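Long-range contacts in alpha-1,3-glucanase (Bacillus circulans, PDB 5ZRU), which probably hydrolyses the alpha-1,3-glycosidic bonds of alpha-1,3-glucan, as a family GH87 glycoside hydrolase of which this chain is the catalytic unit: residues Q200-F206 / F227-W233; Y283-L288 / W315-E320; L57-G61 / I156-G160. All blocks are in the same frame, centred on the assembly; numbering follows the deposited sequence.

Contact 1: residues Q200-F206 / F227-W233; sequences QDDLAAF and FHLGNMW. With CA (calcium ion), chain H.
A seven-coordinate calcium site sits where the loop leading into helix 203-216 meets strand 225-229. From residues 200-206 the ion takes Gln200 O at 2.4 Å and, bidentately, Asp202 OD1 and Asp202 OD2, each at 2.5 Å; two waters at 2.5 Å add to these, and Val195 and Asp198 complete the shell. Water 1 is also hydrogen-bonded to His228 ND1 (2.6 Å). Residues 227-229 are extended, Gly230 (phi/psi -84/11) leaves the strand, and the chain is helical from Leu203 on; the nearest CA pairs are Asp201-His228 and Leu203-Leu229, both 4.9 Å. Asp202 (chi1 m) clamps His228 twice: Asp202 N donates to His228 O (2.7 Å, 171°), and His228 N to Asp202 OD2 (2.8 Å, 162°). Asp201 (chi1 t) caps the helix start, its OD1 accepting from Leu203 N at 2.8 Å, while its OD2 takes a weak bond from Gly230 N (2.8 Å, 119°). Leu229 CD2 lies 3.9 Å from the ring centroid of Phe206 (chi1 m), a CH-pi contact. The Phe206 edge meets the Trp233 face, T-shaped, with six-membered ring centroids 4.9 Å apart and planes at 69°; Leu203 CD1 touches Trp233 CD1 at 3.8 Å. Through these contacts the helix that follows the calcium site packs on 227-233. Strand 225-229 belongs to a long run of parallel pairs, consistent with the right-handed parallel beta-helix of the pectate lyase-like clan.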
loop_
_atom_site.group_PDB
_atom_site.type_symbol
_atom_site.label_atom_id
_atom_site.label_comp_id
_atom_site.label_asym_id
_atom_site.label_seq_id
_atom_site.Cartn_x
_atom_site.Cartn_y
_atom_site.Cartn_z
ATOM N N GLN A 200 18.071 23.414 -2.601
ATOM C CA GLN A 200 19.376 23.131 -2.021
ATOM C C GLN A 200 19.254 22.085 -0.920
ATOM O O GLN A 200 18.228 21.982 -0.240
ATOM C CB GLN A 200 20.014 24.392 -1.437
ATOM C CG GLN A 200 19.955 25.610 -2.336
ATOM C CD GLN A 200 20.783 25.440 -3.565
ATOM O OE1 GLN A 200 22.011 25.489 -3.511
ATOM N NE2 GLN A 200 20.121 25.219 -4.694
ATOM N N ASP A 201 20.329 21.328 -0.737
ATOM C CA ASP A 201 20.309 20.195 0.177
ATOM C C ASP A 201 20.231 20.646 1.634
ATOM O O ASP A 201 20.971 21.537 2.067
ATOM C CB ASP A 201 21.548 19.337 -0.048
ATOM C CG ASP A 201 21.406 17.948 0.551
ATOM O OD1 ASP A 201 21.305 17.839 1.780
ATOM O OD2 ASP A 201 21.387 16.979 -0.214
ATOM N N ASP A 202 19.354 19.994 2.405
ATOM C CA ASP A 202 19.107 20.341 3.798
ATOM C C ASP A 202 19.587 19.287 4.786
ATOM O O ASP A 202 19.409 19.470 5.994
ATOM C CB ASP A 202 17.604 20.588 4.004
ATOM C CG ASP A 202 17.075 21.673 3.086
ATOM O OD1 ASP A 202 17.490 22.840 3.259
ATOM O OD2 ASP A 202 16.272 21.358 2.175
ATOM N N LEU A 203 20.199 18.194 4.314
ATOM C CA LEU A 203 20.450 17.063 5.202
ATOM C C LEU A 203 21.466 17.395 6.293
ATOM O O LEU A 203 21.358 16.875 7.411
ATOM C CB LEU A 203 20.898 15.844 4.393
ATOM C CG LEU A 203 21.188 14.564 5.191
ATOM C CD1 LEU A 203 19.997 14.140 6.057
ATOM C CD2 LEU A 203 21.579 13.419 4.268
ATOM N N ALA A 204 22.444 18.264 6.012
ATOM C CA ALA A 204 23.367 18.654 7.078
ATOM C C ALA A 204 22.622 19.364 8.200
ATOM O O ALA A 204 22.870 19.106 9.389
ATOM C CB ALA A 204 24.477 19.546 6.528
ATOM N N ALA A 205 21.685 20.247 7.842
ATOM C CA ALA A 205 20.895 20.938 8.856
ATOM C C ALA A 205 19.982 19.973 9.608
ATOM O O ALA A 205 19.800 20.104 10.826
ATOM C CB ALA A 205 20.082 22.054 8.207
ATOM N N PHE A 206 19.386 19.006 8.901
ATOM C CA PHE A 206 18.555 18.004 9.572
ATOM C C PHE A 206 19.362 17.207 10.587
ATOM O O PHE A 206 18.896 16.959 11.707
ATOM C CB PHE A 206 17.933 17.051 8.547
ATOM C CG PHE A 206 16.653 17.544 7.937
ATOM C CD1 PHE A 206 16.541 18.840 7.454
ATOM C CD2 PHE A 206 15.569 16.689 7.801
ATOM C CE1 PHE A 206 15.362 19.272 6.872
ATOM C CE2 PHE A 206 14.387 17.113 7.213
ATOM C CZ PHE A 206 14.279 18.414 6.751
ATOM N N PHE A 227 11.902 20.304 1.636
ATOM C CA PHE A 227 13.293 20.156 2.024
ATOM C C PHE A 227 13.897 18.992 1.255
ATOM O O PHE A 227 13.229 17.976 1.032
ATOM C CB PHE A 227 13.396 19.941 3.527
ATOM C CG PHE A 227 12.859 21.092 4.307
ATOM C CD1 PHE A 227 13.688 22.136 4.681
ATOM C CD2 PHE A 227 11.502 21.163 4.609
ATOM C CE1 PHE A 227 13.187 23.215 5.394
ATOM C CE2 PHE A 227 10.993 22.239 5.301
ATOM C CZ PHE A 227 11.837 23.268 5.698
ATOM N N HIS A 228 15.153 19.148 0.842
ATOM C CA HIS A 228 15.808 18.200 -0.049
ATOM C C HIS A 228 16.926 17.492 0.695
ATOM O O HIS A 228 17.815 18.141 1.264
ATOM C CB HIS A 228 16.345 18.907 -1.300
ATOM C CG HIS A 228 15.264 19.426 -2.201
ATOM N ND1 HIS A 228 14.711 20.680 -2.055
ATOM C CD2 HIS A 228 14.621 18.852 -3.245
ATOM C CE1 HIS A 228 13.784 20.862 -2.980
ATOM N NE2 HIS A 228 13.708 19.765 -3.713
ATOM N N LEU A 229 16.884 16.165 0.689
ATOM C CA LEU A 229 17.853 15.351 1.414
ATOM C C LEU A 229 18.573 14.450 0.418
ATOM O O LEU A 229 17.965 13.533 -0.146
ATOM C CB LEU A 229 17.167 14.530 2.508
ATOM C CG LEU A 229 16.307 15.296 3.515
ATOM C CD1 LEU A 229 15.843 14.346 4.624
ATOM C CD2 LEU A 229 17.065 16.459 4.135
ATOM N N GLY A 230 19.864 14.711 0.201
ATOM C CA GLY A 230 20.655 14.030 -0.805
ATOM C C GLY A 230 21.236 12.697 -0.399
ATOM O O GLY A 230 22.092 12.157 -1.108
ATOM N N ASN A 231 20.820 12.149 0.734
ATOM C CA ASN A 231 21.162 10.778 1.081
ATOM C C ASN A 231 20.183 10.291 2.136
ATOM O O ASN A 231 19.221 10.988 2.482
ATOM C CB ASN A 231 22.605 10.653 1.573
ATOM C CG ASN A 231 23.245 9.353 1.109
ATOM O OD1 ASN A 231 22.897 8.248 1.587
ATOM N ND2 ASN A 231 24.174 9.471 0.157
ATOM N N MET A 232 20.439 9.091 2.654
ATOM C CA MET A 232 19.596 8.535 3.705
ATOM C C MET A 232 19.693 9.406 4.953
ATOM O O MET A 232 20.778 9.869 5.323
ATOM C CB MET A 232 20.024 7.100 4.018
ATOM C CG MET A 232 19.140 6.366 5.056
ATOM S SD MET A 232 19.769 4.741 5.496
ATOM C CE MET A 232 19.742 3.894 3.901
ATOM N N TRP A 233 18.551 9.668 5.582
ATOM C CA TRP A 233 18.525 10.403 6.843
ATOM C C TRP A 233 18.655 9.388 7.976
ATOM O O TRP A 233 17.719 8.632 8.244
ATOM C CB TRP A 233 17.241 11.224 6.967
ATOM C CG TRP A 233 17.207 12.141 8.175
ATOM C CD1 TRP A 233 18.250 12.449 9.009
ATOM C CD2 TRP A 233 16.059 12.821 8.705
ATOM N NE1 TRP A 233 17.826 13.297 10.011
ATOM C CE2 TRP A 233 16.486 13.539 9.847
ATOM C CE3 TRP A 233 14.718 12.908 8.313
ATOM C CZ2 TRP A 233 15.620 14.332 10.596
ATOM C CZ3 TRP A 233 13.856 13.690 9.060
ATOM C CH2 TRP A 233 14.309 14.391 10.193
HETATM CA CA CA H . 16.759 23.476 0.997
HETATM O O HOH W 1 14.748 22.706 -0.353
HETATM O O HOH W 2 18.664 24.950 1.548
#

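Contact 2: residues Y283-L288 / W315-E320. With PE5 (3,6,9,12,15,18,21,24-octaoxahexacosan-1-ol), chain C.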
loop_
_atom_site.group_PDB
_atom_site.type_symbol
_atom_site.label_atom_id
_atom_site.label_comp_id
_atom_site.label_asym_id
_atom_site.label_seq_id
_atom_site.Cartn_x
_atom_site.Cartn_y
_atom_site.Cartn_z
ATOM N N TYR A 283 4.936 14.693 4.536
ATOM C CA TYR A 283 4.941 13.950 3.282
ATOM C C TYR A 283 6.384 13.645 2.886
ATOM O O TYR A 283 7.257 14.509 3.000
ATOM C CB TYR A 283 4.248 14.749 2.173
ATOM C CG TYR A 283 4.477 14.180 0.798
ATOM C CD1 TYR A 283 3.701 13.128 0.320
ATOM C CD2 TYR A 283 5.476 14.692 -0.030
ATOM C CE1 TYR A 283 3.915 12.592 -0.944
ATOM C CE2 TYR A 283 5.700 14.154 -1.296
ATOM C CZ TYR A 283 4.915 13.115 -1.746
ATOM O OH TYR A 283 5.131 12.588 -3.006
ATOM N N MET A 284 6.644 12.417 2.411
ATOM C CA MET A 284 7.985 12.044 1.965
ATOM C C MET A 284 7.921 11.396 0.590
ATOM O O MET A 284 7.016 10.607 0.307
ATOM C CB MET A 284 8.675 11.053 2.926
ATOM C CG MET A 284 8.786 11.525 4.362
ATOM S SD MET A 284 10.243 10.801 5.157
ATOM C CE MET A 284 10.058 9.065 4.719
ATOM N N ASN A 285 8.915 11.700 -0.238
ATOM C CA ASN A 285 9.036 11.159 -1.578
ATOM C C ASN A 285 10.487 10.767 -1.814
ATOM O O ASN A 285 11.402 11.343 -1.218
ATOM C CB ASN A 285 8.583 12.194 -2.612
ATOM C CG ASN A 285 8.540 11.640 -4.017
ATOM O OD1 ASN A 285 8.215 10.481 -4.222
ATOM N ND2 ASN A 285 8.884 12.472 -4.993
ATOM N N SER A 286 10.694 9.791 -2.692
ATOM C CA SER A 286 12.018 9.291 -3.025
ATOM C C SER A 286 12.524 9.879 -4.341
ATOM O O SER A 286 11.848 10.653 -5.014
ATOM C CB SER A 286 11.986 7.773 -3.170
ATOM O OG SER A 286 11.422 7.474 -4.440
ATOM N N ASN A 287 13.736 9.472 -4.726
ATOM C CA ASN A 287 14.168 9.527 -6.119
ATOM C C ASN A 287 14.463 8.118 -6.628
ATOM O O ASN A 287 15.438 7.881 -7.354
ATOM C CB ASN A 287 15.388 10.431 -6.307
ATOM C CG ASN A 287 15.611 10.787 -7.765
ATOM O OD1 ASN A 287 14.690 10.654 -8.580
ATOM N ND2 ASN A 287 16.820 11.242 -8.105
ATOM N N LEU A 288 13.602 7.166 -6.273
ATOM C CA LEU A 288 13.875 5.747 -6.458
ATOM C C LEU A 288 12.998 5.160 -7.557
ATOM O O LEU A 288 11.771 5.320 -7.525
ATOM C CB LEU A 288 13.641 4.990 -5.145
ATOM C CG LEU A 288 13.952 3.495 -5.193
ATOM C CD1 LEU A 288 15.459 3.285 -5.371
ATOM C CD2 LEU A 288 13.440 2.798 -3.939
ATOM N N TRP A 315 2.561 10.679 4.906
ATOM C CA TRP A 315 2.196 10.392 3.523
ATOM C C TRP A 315 3.506 10.048 2.826
ATOM O O TRP A 315 4.373 10.915 2.685
ATOM C CB TRP A 315 1.515 11.608 2.893
ATOM C CG TRP A 315 0.837 11.385 1.568
ATOM C CD1 TRP A 315 0.944 10.290 0.754
ATOM C CD2 TRP A 315 -0.057 12.292 0.911
ATOM N NE1 TRP A 315 0.159 10.460 -0.369
ATOM C CE2 TRP A 315 -0.465 11.682 -0.291
ATOM C CE3 TRP A 315 -0.554 13.567 1.226
ATOM C CZ2 TRP A 315 -1.346 12.304 -1.186
ATOM C CZ3 TRP A 315 -1.440 14.180 0.341
ATOM C CH2 TRP A 315 -1.830 13.544 -0.846
ATOM N N VAL A 316 3.695 8.780 2.449
ATOM C CA VAL A 316 4.972 8.336 1.890
ATOM C C VAL A 316 4.720 7.523 0.629
ATOM O O VAL A 316 3.795 6.703 0.575
ATOM C CB VAL A 316 5.818 7.529 2.902
ATOM C CG1 VAL A 316 6.166 8.403 4.100
ATOM C CG2 VAL A 316 5.100 6.244 3.331
ATOM N N GLU A 317 5.531 7.772 -0.398
ATOM C CA GLU A 317 5.353 7.060 -1.653
ATOM C C GLU A 317 6.676 6.941 -2.395
ATOM O O GLU A 317 7.615 7.708 -2.169
ATOM C CB GLU A 317 4.296 7.736 -2.548
ATOM C CG GLU A 317 4.504 9.196 -2.862
ATOM C CD GLU A 317 3.326 9.810 -3.644
ATOM O OE1 GLU A 317 2.383 9.075 -4.012
ATOM O OE2 GLU A 317 3.351 11.036 -3.884
ATOM N N HIS A 318 6.719 5.959 -3.300
ATOM C CA HIS A 318 7.821 5.731 -4.231
ATOM C C HIS A 318 9.077 5.201 -3.556
ATOM O O HIS A 318 10.172 5.269 -4.131
ATOM C CB HIS A 318 8.138 7.000 -5.035
ATOM C CG HIS A 318 6.941 7.581 -5.712
ATOM N ND1 HIS A 318 6.721 8.938 -5.805
ATOM C CD2 HIS A 318 5.892 6.984 -6.325
ATOM C CE1 HIS A 318 5.583 9.154 -6.444
ATOM N NE2 HIS A 318 5.064 7.983 -6.774
ATOM N N PHE A 319 8.955 4.643 -2.359
ATOM C CA PHE A 319 10.106 4.013 -1.724
ATOM C C PHE A 319 10.138 2.529 -2.061
ATOM O O PHE A 319 9.225 1.991 -2.686
ATOM C CB PHE A 319 10.069 4.249 -0.210
ATOM C CG PHE A 319 10.308 5.688 0.164
ATOM C CD1 PHE A 319 11.602 6.166 0.327
ATOM C CD2 PHE A 319 9.248 6.569 0.291
ATOM C CE1 PHE A 319 11.835 7.503 0.640
ATOM C CE2 PHE A 319 9.461 7.903 0.612
ATOM C CZ PHE A 319 10.762 8.378 0.778
ATOM N N GLU A 320 11.219 1.864 -1.651
ATOM C CA GLU A 320 11.305 0.419 -1.826
ATOM C C GLU A 320 10.151 -0.267 -1.115
ATOM O O GLU A 320 9.454 -1.106 -1.692
ATOM C CB GLU A 320 12.643 -0.083 -1.285
ATOM C CG GLU A 320 12.792 -1.594 -1.281
ATOM C CD GLU A 320 14.047 -2.035 -0.558
ATOM O OE1 GLU A 320 14.647 -1.199 0.153
ATOM O OE2 GLU A 320 14.430 -3.213 -0.698
HETATM C C48 PE5 C . 13.663 14.556 -7.431
HETATM C C50 PE5 C . 12.929 13.315 -7.952
HETATM O O1 PE5 C . 12.751 13.409 -9.341
HETATM C C1 PE5 C . 12.152 12.290 -9.937
HETATM C C2 PE5 C . 11.821 12.568 -11.406
HETATM O O2 PE5 C . 10.856 13.578 -11.490
HETATM C C3 PE5 C . 10.565 14.037 -12.779
HETATM C C4 PE5 C . 9.546 15.181 -12.702
HETATM O O3 PE5 C . 8.393 14.751 -12.028
HETATM C C5 PE5 C . 7.333 15.666 -11.955
HETATM C C6 PE5 C . 6.793 15.753 -10.519
HETATM O O4 PE5 C . 5.792 14.799 -10.272
HETATM C C7 PE5 C . 5.831 14.179 -9.012
HETATM C C8 PE5 C . 5.869 15.228 -7.898
HETATM O O5 PE5 C . 6.262 14.624 -6.706
HETATM C C9 PE5 C . 6.593 15.514 -5.675
HETATM C C10 PE5 C . 5.464 15.515 -4.653
HETATM O O6 PE5 C . 5.028 16.826 -4.450
HETATM C C11 PE5 C . 3.739 16.938 -3.920
HETATM C C12 PE5 C . 3.257 18.379 -4.014
HETATM O O7 PE5 C . 3.041 18.818 -2.709
HETATM C C13 PE5 C . 1.911 19.621 -2.532
HETATM C C14 PE5 C . 2.141 20.505 -1.309
HETATM O O8 PE5 C . 3.495 20.858 -1.274
HETATM C C15 PE5 C . 3.901 21.621 -0.167
HETATM C C16 PE5 C . 4.396 22.992 -0.649
HETATM O O52 PE5 C . 5.792 23.078 -0.563
#
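Tyr283 has the largest covered area, 90 Å². Its backbone is in parallel register with Trp315 (CA-CA 4.5 Å), and its ring edge meets the Trp315 face, T-shaped, with planes at 88° and Tyr283 CD1 3.6 Å from Trp315 CG. Tyr283 OH donates to Glu317 OE2 at 2.5 Å, while Asn348 holds Glu317 OE1. PE5 C10 lies 3.4 Å from Tyr283 OH, so the ligand runs along this sheet face. Met284 (69 Å²) carries the ladder: Met284 N donates to Trp315 O (2.7 Å) and Glu317 N to Met284 O (3.3 Å), as the strand axes run 4.6 Å apart at 9°. Met284 CB reaches Val316 CG1 at 3.8 Å. Phe319 (69 Å²) turns its ring back, receiving Ser286 CB over its face, 4.0 Å from the centroid. Further along, side chains add bonds: His318 ND1 to Asn285 OD1 (2.7 Å) and Ser286 OG to His318 O (2.6 Å). The backbone ladder thus joins adjacent beta-helix coils; the Tyr283 face adds the aromatic pair and the Tyr283-Glu317 and Asn285-His318 bonds, whereas the Met284 face is apolar.

Contact 3: residues L57-G61 / I156-G160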
loop_
_atom_site.group_PDB
_atom_site.type_symbol
_atom_site.label_atom_id
_atom_site.label_comp_id
_atom_site.label_asym_id
_atom_site.label_seq_id
_atom_site.Cartn_x
_atom_site.Cartn_y
_atom_site.Cartn_z
ATOM N N LEU A 57 -6.959 10.118 -21.930
ATOM C CA LEU A 57 -6.814 11.430 -22.551
ATOM C C LEU A 57 -5.757 11.325 -23.649
ATOM O O LEU A 57 -4.578 11.641 -23.430
ATOM C CB LEU A 57 -6.425 12.484 -21.508
ATOM C CG LEU A 57 -7.278 12.495 -20.233
ATOM C CD1 LEU A 57 -6.781 13.552 -19.245
ATOM C CD2 LEU A 57 -8.745 12.708 -20.562
ATOM N N PRO A 58 -6.133 10.854 -24.839
ATOM C CA PRO A 58 -5.115 10.535 -25.846
ATOM C C PRO A 58 -4.580 11.736 -26.593
ATOM O O PRO A 58 -3.480 11.646 -27.151
ATOM C CB PRO A 58 -5.850 9.586 -26.810
ATOM C CG PRO A 58 -7.144 9.253 -26.151
ATOM C CD PRO A 58 -7.466 10.373 -25.229
ATOM N N SER A 59 -5.302 12.853 -26.615
ATOM C CA SER A 59 -4.979 13.932 -27.530
ATOM C C SER A 59 -5.311 15.265 -26.887
ATOM O O SER A 59 -6.134 15.350 -25.976
ATOM C CB SER A 59 -5.746 13.783 -28.855
ATOM O OG SER A 59 -7.139 13.663 -28.608
ATOM N N ASN A 60 -4.640 16.302 -27.375
ATOM C CA ASN A 60 -4.901 17.692 -27.031
ATOM C C ASN A 60 -6.397 17.986 -26.989
ATOM O O ASN A 60 -7.120 17.759 -27.967
ATOM C CB ASN A 60 -4.205 18.590 -28.064
ATOM C CG ASN A 60 -4.251 20.067 -27.697
ATOM O OD1 ASN A 60 -4.635 20.440 -26.590
ATOM N ND2 ASN A 60 -3.848 20.913 -28.631
ATOM N N GLY A 61 -6.872 18.461 -25.839
ATOM C CA GLY A 61 -8.271 18.791 -25.644
ATOM C C GLY A 61 -9.100 17.722 -24.958
ATOM O O GLY A 61 -10.209 18.024 -24.491
ATOM N N ILE A 156 -9.674 17.901 -15.675
ATOM C CA ILE A 156 -8.310 17.481 -15.982
ATOM C C ILE A 156 -8.221 17.344 -17.496
ATOM O O ILE A 156 -8.958 16.555 -18.092
ATOM C CB ILE A 156 -7.957 16.152 -15.299
ATOM C CG1 ILE A 156 -8.265 16.189 -13.789
ATOM C CG2 ILE A 156 -6.501 15.797 -15.565
ATOM C CD1 ILE A 156 -7.584 17.320 -13.029
ATOM N N GLN A 157 -7.322 18.091 -18.127
ATOM C CA GLN A 157 -7.315 18.159 -19.582
ATOM C C GLN A 157 -5.900 18.037 -20.129
ATOM O O GLN A 157 -4.960 18.639 -19.601
ATOM C CB GLN A 157 -7.966 19.472 -20.061
ATOM C CG GLN A 157 -7.943 19.669 -21.578
ATOM C CD GLN A 157 -8.842 20.804 -22.031
ATOM O OE1 GLN A 157 -9.972 20.944 -21.556
ATOM N NE2 GLN A 157 -8.344 21.626 -22.946
ATOM N N LYS A 158 -5.754 17.254 -21.196
ATOM C CA LYS A 158 -4.488 17.189 -21.909
ATOM C C LYS A 158 -4.333 18.405 -22.817
ATOM O O LYS A 158 -5.268 18.784 -23.534
ATOM C CB LYS A 158 -4.405 15.902 -22.723
ATOM C CG LYS A 158 -3.139 15.823 -23.551
ATOM C CD LYS A 158 -3.052 14.536 -24.352
ATOM C CE LYS A 158 -2.013 14.662 -25.485
ATOM N NZ LYS A 158 -0.597 14.815 -24.988
ATOM N N SER A 159 -3.153 19.010 -22.798
ATOM C CA SER A 159 -2.882 20.215 -23.564
ATOM C C SER A 159 -2.167 19.857 -24.863
ATOM O O SER A 159 -2.053 18.684 -25.235
ATOM C CB SER A 159 -2.042 21.190 -22.734
ATOM O OG SER A 159 -0.690 20.754 -22.665
ATOM N N GLY A 160 -1.655 20.884 -25.555
ATOM C CA GLY A 160 -0.810 20.694 -26.714
ATOM C C GLY A 160 0.646 20.444 -26.411
ATOM O O GLY A 160 1.462 20.384 -27.336
HETATM O O HOH W 3 -6.113 21.977 -24.530
#
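One backbone hydrogen bond ties the two segments together: Gly61 N donates to Lys158 O at 2.8 Å, nearly straight at 172°. Gly61 has phi/psi of 98/-16, a backbone in which a CB would jam against the preceding carbonyl oxygen, so a residue without a side chain fits the turn. Nearby, Asn60 and Ser159 come closest in backbone register, CA to CA 4.7 Å, with a CA-H...O contact of 3.5 Å from Asn60 CA to Ser159 O.

A single water extends the polar link. Water 3 donates to Asn60 OD1 (3.0 Å) and accepts from Gln157 NE2 (2.8 Å), bridging the two side chains; Gln157 OE1 is held by Arg155.

Both segments lie at strand ends in catalytic domain D1, assigned to the galactose-binding-like clan, whose members are beta-sandwiches. Residues 57-61 form the turn between strands 53-57 and 63-67, which belong to different antiparallel sheets; strand 153-157, which runs into 156-160, pairs with 63-67. The contact therefore sits where the chain passes from one sheet to the other.

Lys158 has the largest covered area of the contact, 100 Å². With chi1 to chi3 all t, its methylenes run along the turn in van der Waals contact with the backbone: Lys158 CD is 3.4 Å from Leu57 O and 3.5 Å from Ser59 C. Its ammonium group makes a salt bridge to Asp162. The apolar pair is Leu57, whose CA-to-CB bond points toward 156-160, with Ile156: Leu57 CD1 is 4.3 Å from Ile156 CG2, and both side chains also touch Leu96 and Val168.

Overall arrangement
From the N terminus, contact 3 comes first: residues 57-61 meet 156-160 across a 94-residue excursion that contains 51 strand residues, tying together ends of strands in the D1 beta-sandwich. The chain then enters D2, where contact 1 closes a 20-residue span over helix 203-216 and contact 2 a 26-residue span with no helix. The three loops follow in series, neither nesting nor crossing. Contacts 1 and 2 reach the same parallel sheet, through strands 225-229, 277-285 and 310-317; strand 255-259 pairs with both 225-229 and 277-285. Their centres are about 14 Å apart and their nearest atoms about 6 Å, so they do not touch. Contact 3 lies about 28 Å from contact 2 and about 37 Å from contact 1, centre to centre.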